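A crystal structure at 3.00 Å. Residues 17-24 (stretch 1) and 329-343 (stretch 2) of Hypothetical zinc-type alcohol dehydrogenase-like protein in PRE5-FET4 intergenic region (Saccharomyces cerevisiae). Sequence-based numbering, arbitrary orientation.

Stretch 1 17-24: DWKNPKKT
Stretch 2, residues 329-343: GEAGVHEAFERMEKG

A turn leading into a strand lies along one side of a helix more than 300 residues later in the chain. In stretch 1 a type I turn runs from Asp17 to Asn20, closed by Asn20 N to Asp17 O at 2.9 Å; Pro21 (phi/psi -58/147) extends the chain into the strand that begins at Lys22. In stretch 2, Gly329 holds the N-cap position with phi/psi of 134/165, angles that call for glycine, and the helix starts at Glu330. Its i to i+4 ladder opens with Val333 N to Gly329 O at 3.0 Å, and Gly343, at positive phi, is the first residue to leave helical phi/psi, with a Schellman motif back into the last turn. The two chains run in opposite senses: CA of Lys19 lies 5.5 Å from CA of His334, and CA of Lys22 lies 5.8 Å from CA of Glu330. Together they bury 622 Å².

The central polar rule is a side chain reading a backbone carbonyl. His334 (chi1 t, chi2 73°) donates from ND1 to Lys19 O at 2.6 Å, with an N-H...O angle of 155° and the oxygen near the ring plane, so the carbonyl just before Asn20 is satisfied by the helix. Asn20 ND2 also comes within 3.2 Å of His334 ND1, but the angle is poor and no bond forms.

Lys19 (chi m, t, t, t) stretches along the helix toward its C-terminal end and serves two acids one turn apart. Lys19 NZ donates to Glu338 OE1 at 2.9 Å and to Glu341 OE1 at a very short 2.4 Å, both within salt bridges. Lys342 NZ shares these acids, 2.8 Å from Glu338 OE1 and, through a weak hydrogen bond, 3.5 Å from Glu341 OE1. The carboxylates thus offset the like charges of Lys19 NZ and Lys342 NZ, only 3.3 Å apart. Both OE1 atoms are crowded in the model, so these lengths are approximate. Near the helix start, Lys22 (m, m, t, t) makes only a long salt bridge, NZ to Glu330 OE2 at 3.9 Å.

Beneath the polar contacts, Phe337 (chi1 m), its CA-to-CB bond directed toward stretch 1, anchors the apolar packing. Trp18 (chi1 p, chi2 -87°) brings CZ3 to 3.5 Å from Phe337 CB; the Phe337 ring and the six-membered Trp18 ring lie obliquely, centroids 5.5 Å apart and planes at 34°. Pro21, its ring C-gamma exo, sets CG 3.5 Å from Phe337 CE1 and 4.0 Å from Val333 CG1 (Val333 chi1 t), joining residues one helical turn apart.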

# COMPACT_ATOMS: atom_id res chain seq x y z
N ASP A 17 34.39 12.31 13.15
CA ASP A 17 35.56 11.92 12.40
C ASP A 17 35.17 10.64 11.66
O ASP A 17 36.02 9.78 11.40
CB ASP A 17 36.69 11.64 13.38
CG ASP A 17 38.05 11.68 12.73
OD1 ASP A 17 38.98 11.03 13.27
OD2 ASP A 17 38.18 12.38 11.71
N TRP A 18 33.88 10.51 11.32
CA TRP A 18 33.39 9.30 10.67
C TRP A 18 34.09 8.92 9.39
O TRP A 18 34.13 7.74 9.04
CB TRP A 18 31.88 9.38 10.41
CG TRP A 18 31.47 10.27 9.27
CD1 TRP A 18 31.23 11.61 9.32
CD2 TRP A 18 31.23 9.88 7.90
NE1 TRP A 18 30.84 12.08 8.08
CE2 TRP A 18 30.84 11.04 7.20
CE3 TRP A 18 31.31 8.67 7.21
CZ2 TRP A 18 30.53 11.01 5.84
CZ3 TRP A 18 30.99 8.65 5.86
CH2 TRP A 18 30.61 9.81 5.20
N LYS A 19 34.65 9.90 8.69
CA LYS A 19 35.35 9.60 7.45
C LYS A 19 36.76 9.08 7.65
O LYS A 19 37.47 8.86 6.67
CB LYS A 19 35.42 10.83 6.54
CG LYS A 19 34.09 11.29 5.99
CD LYS A 19 34.34 12.45 5.07
CE LYS A 19 33.05 13.12 4.66
NZ LYS A 19 33.35 14.31 3.82
N ASN A 20 37.18 8.89 8.89
CA ASN A 20 38.53 8.38 9.14
C ASN A 20 38.59 7.24 10.14
O ASN A 20 39.21 7.36 11.20
CB ASN A 20 39.47 9.50 9.58
CG ASN A 20 39.78 10.46 8.47
OD1 ASN A 20 39.28 11.58 8.45
ND2 ASN A 20 40.61 10.03 7.52
N PRO A 21 37.93 6.12 9.82
CA PRO A 21 37.91 4.94 10.70
C PRO A 21 39.34 4.49 10.95
O PRO A 21 40.20 4.61 10.08
CB PRO A 21 37.12 3.93 9.88
CG PRO A 21 36.19 4.79 9.10
CD PRO A 21 37.08 5.91 8.64
N LYS A 22 39.59 3.96 12.14
CA LYS A 22 40.93 3.51 12.48
C LYS A 22 40.99 2.02 12.76
O LYS A 22 40.07 1.45 13.34
CB LYS A 22 41.43 4.26 13.71
CG LYS A 22 41.44 5.78 13.54
CD LYS A 22 42.28 6.17 12.34
CE LYS A 22 42.43 7.66 12.23
NZ LYS A 22 43.43 7.97 11.16
N LYS A 23 42.08 1.40 12.32
CA LYS A 23 42.26 -0.03 12.54
C LYS A 23 42.19 -0.29 14.05
O LYS A 23 42.83 0.40 14.86
CB LYS A 23 43.60 -0.48 11.96
CG LYS A 23 43.89 -1.95 12.22
CD LYS A 23 44.19 -2.72 10.96
CE LYS A 23 45.64 -2.62 10.55
NZ LYS A 23 45.94 -3.55 9.42
N THR A 24 41.41 -1.29 14.43
CA THR A 24 41.21 -1.59 15.83
C THR A 24 40.95 -3.05 16.14
O THR A 24 40.34 -3.76 15.36
CB THR A 24 40.01 -0.82 16.33
OG1 THR A 24 40.24 0.57 16.10
CG2 THR A 24 39.77 -1.09 17.80
N GLY A 329 41.12 -1.09 4.84
CA GLY A 329 42.22 -0.42 5.49
C GLY A 329 41.75 1.00 5.68
O GLY A 329 40.77 1.40 5.07
N GLU A 330 42.43 1.76 6.53
CA GLU A 330 42.02 3.13 6.78
C GLU A 330 41.91 3.97 5.53
O GLU A 330 40.94 4.71 5.36
CB GLU A 330 42.98 3.77 7.78
CG GLU A 330 42.75 3.27 9.18
CD GLU A 330 43.99 3.34 10.02
OE1 GLU A 330 44.95 2.59 9.72
OE2 GLU A 330 44.01 4.14 10.98
N ALA A 331 42.89 3.86 4.64
CA ALA A 331 42.88 4.64 3.41
C ALA A 331 41.75 4.25 2.47
O ALA A 331 41.13 5.11 1.84
CB ALA A 331 44.20 4.50 2.72
N GLY A 332 41.47 2.96 2.36
CA GLY A 332 40.41 2.52 1.47
C GLY A 332 39.01 2.89 1.93
O GLY A 332 38.19 3.41 1.16
N VAL A 333 38.73 2.63 3.20
CA VAL A 333 37.43 2.93 3.76
C VAL A 333 37.24 4.42 3.77
O VAL A 333 36.11 4.90 3.72
CB VAL A 333 37.29 2.37 5.19
CG1 VAL A 333 35.92 2.70 5.75
CG2 VAL A 333 37.50 0.86 5.18
N HIS A 334 38.34 5.17 3.84
CA HIS A 334 38.25 6.63 3.83
C HIS A 334 37.71 7.08 2.49
O HIS A 334 36.74 7.84 2.41
CB HIS A 334 39.62 7.28 4.04
CG HIS A 334 39.61 8.77 3.86
ND1 HIS A 334 39.05 9.63 4.78
CD2 HIS A 334 40.01 9.54 2.82
CE1 HIS A 334 39.11 10.86 4.31
NE2 HIS A 334 39.68 10.84 3.13
N GLU A 335 38.37 6.59 1.43
CA GLU A 335 38.00 6.91 0.06
C GLU A 335 36.60 6.42 -0.23
O GLU A 335 35.82 7.08 -0.92
CB GLU A 335 38.97 6.26 -0.92
CG GLU A 335 38.55 6.49 -2.37
CD GLU A 335 39.55 5.97 -3.39
OE1 GLU A 335 39.23 5.99 -4.60
OE2 GLU A 335 40.66 5.55 -2.99
N ALA A 336 36.28 5.24 0.30
CA ALA A 336 34.96 4.69 0.10
C ALA A 336 33.94 5.63 0.73
O ALA A 336 33.01 6.06 0.06
CB ALA A 336 34.88 3.32 0.74
N PHE A 337 34.14 5.97 2.00
CA PHE A 337 33.21 6.87 2.69
C PHE A 337 33.15 8.23 2.04
O PHE A 337 32.06 8.78 1.86
CB PHE A 337 33.60 7.05 4.15
CG PHE A 337 33.26 5.89 5.02
CD1 PHE A 337 33.56 5.92 6.39
CD2 PHE A 337 32.65 4.75 4.50
CE1 PHE A 337 33.26 4.85 7.21
CE2 PHE A 337 32.34 3.67 5.32
CZ PHE A 337 32.65 3.72 6.68
N GLU A 338 34.32 8.77 1.71
CA GLU A 338 34.41 10.09 1.09
C GLU A 338 33.57 10.16 -0.16
O GLU A 338 32.69 11.00 -0.28
CB GLU A 338 35.85 10.42 0.72
CG GLU A 338 36.11 11.89 0.44
CD GLU A 338 36.39 12.68 1.72
OE1 GLU A 338 35.46 12.85 2.55
OE2 GLU A 338 37.55 13.12 1.91
N ARG A 339 33.85 9.25 -1.09
CA ARG A 339 33.15 9.19 -2.36
C ARG A 339 31.66 8.89 -2.25
O ARG A 339 30.86 9.44 -3.00
CB ARG A 339 33.83 8.17 -3.26
CG ARG A 339 35.23 8.58 -3.63
CD ARG A 339 35.44 8.40 -5.12
NE ARG A 339 36.11 7.15 -5.44
CZ ARG A 339 35.80 6.39 -6.49
NH1 ARG A 339 34.83 6.75 -7.31
NH2 ARG A 339 36.47 5.28 -6.71
N MET A 340 31.28 8.02 -1.32
CA MET A 340 29.87 7.72 -1.14
C MET A 340 29.15 9.01 -0.82
O MET A 340 28.06 9.26 -1.30
CB MET A 340 29.67 6.72 -0.01
CG MET A 340 29.84 5.28 -0.42
SD MET A 340 28.46 4.64 -1.40
CE MET A 340 29.22 3.04 -1.95
N GLU A 341 29.77 9.85 0.01
CA GLU A 341 29.16 11.12 0.36
C GLU A 341 29.02 11.96 -0.89
O GLU A 341 27.98 12.57 -1.12
CB GLU A 341 30.00 11.87 1.39
CG GLU A 341 29.32 13.12 1.95
CD GLU A 341 30.16 13.84 3.00
OE1 GLU A 341 31.30 14.23 2.66
OE2 GLU A 341 29.68 14.01 4.15
N LYS A 342 30.07 11.98 -1.70
CA LYS A 342 30.07 12.75 -2.95
C LYS A 342 29.21 12.08 -4.03
O LYS A 342 29.04 12.63 -5.12
CB LYS A 342 31.49 12.90 -3.49
CG LYS A 342 32.34 14.00 -2.86
CD LYS A 342 32.63 13.71 -1.39
CE LYS A 342 33.70 14.65 -0.84
NZ LYS A 342 34.06 14.26 0.55
N GLY A 343 28.67 10.90 -3.73
CA GLY A 343 27.86 10.20 -4.70
C GLY A 343 28.68 9.84 -5.93
O GLY A 343 28.15 9.59 -7.01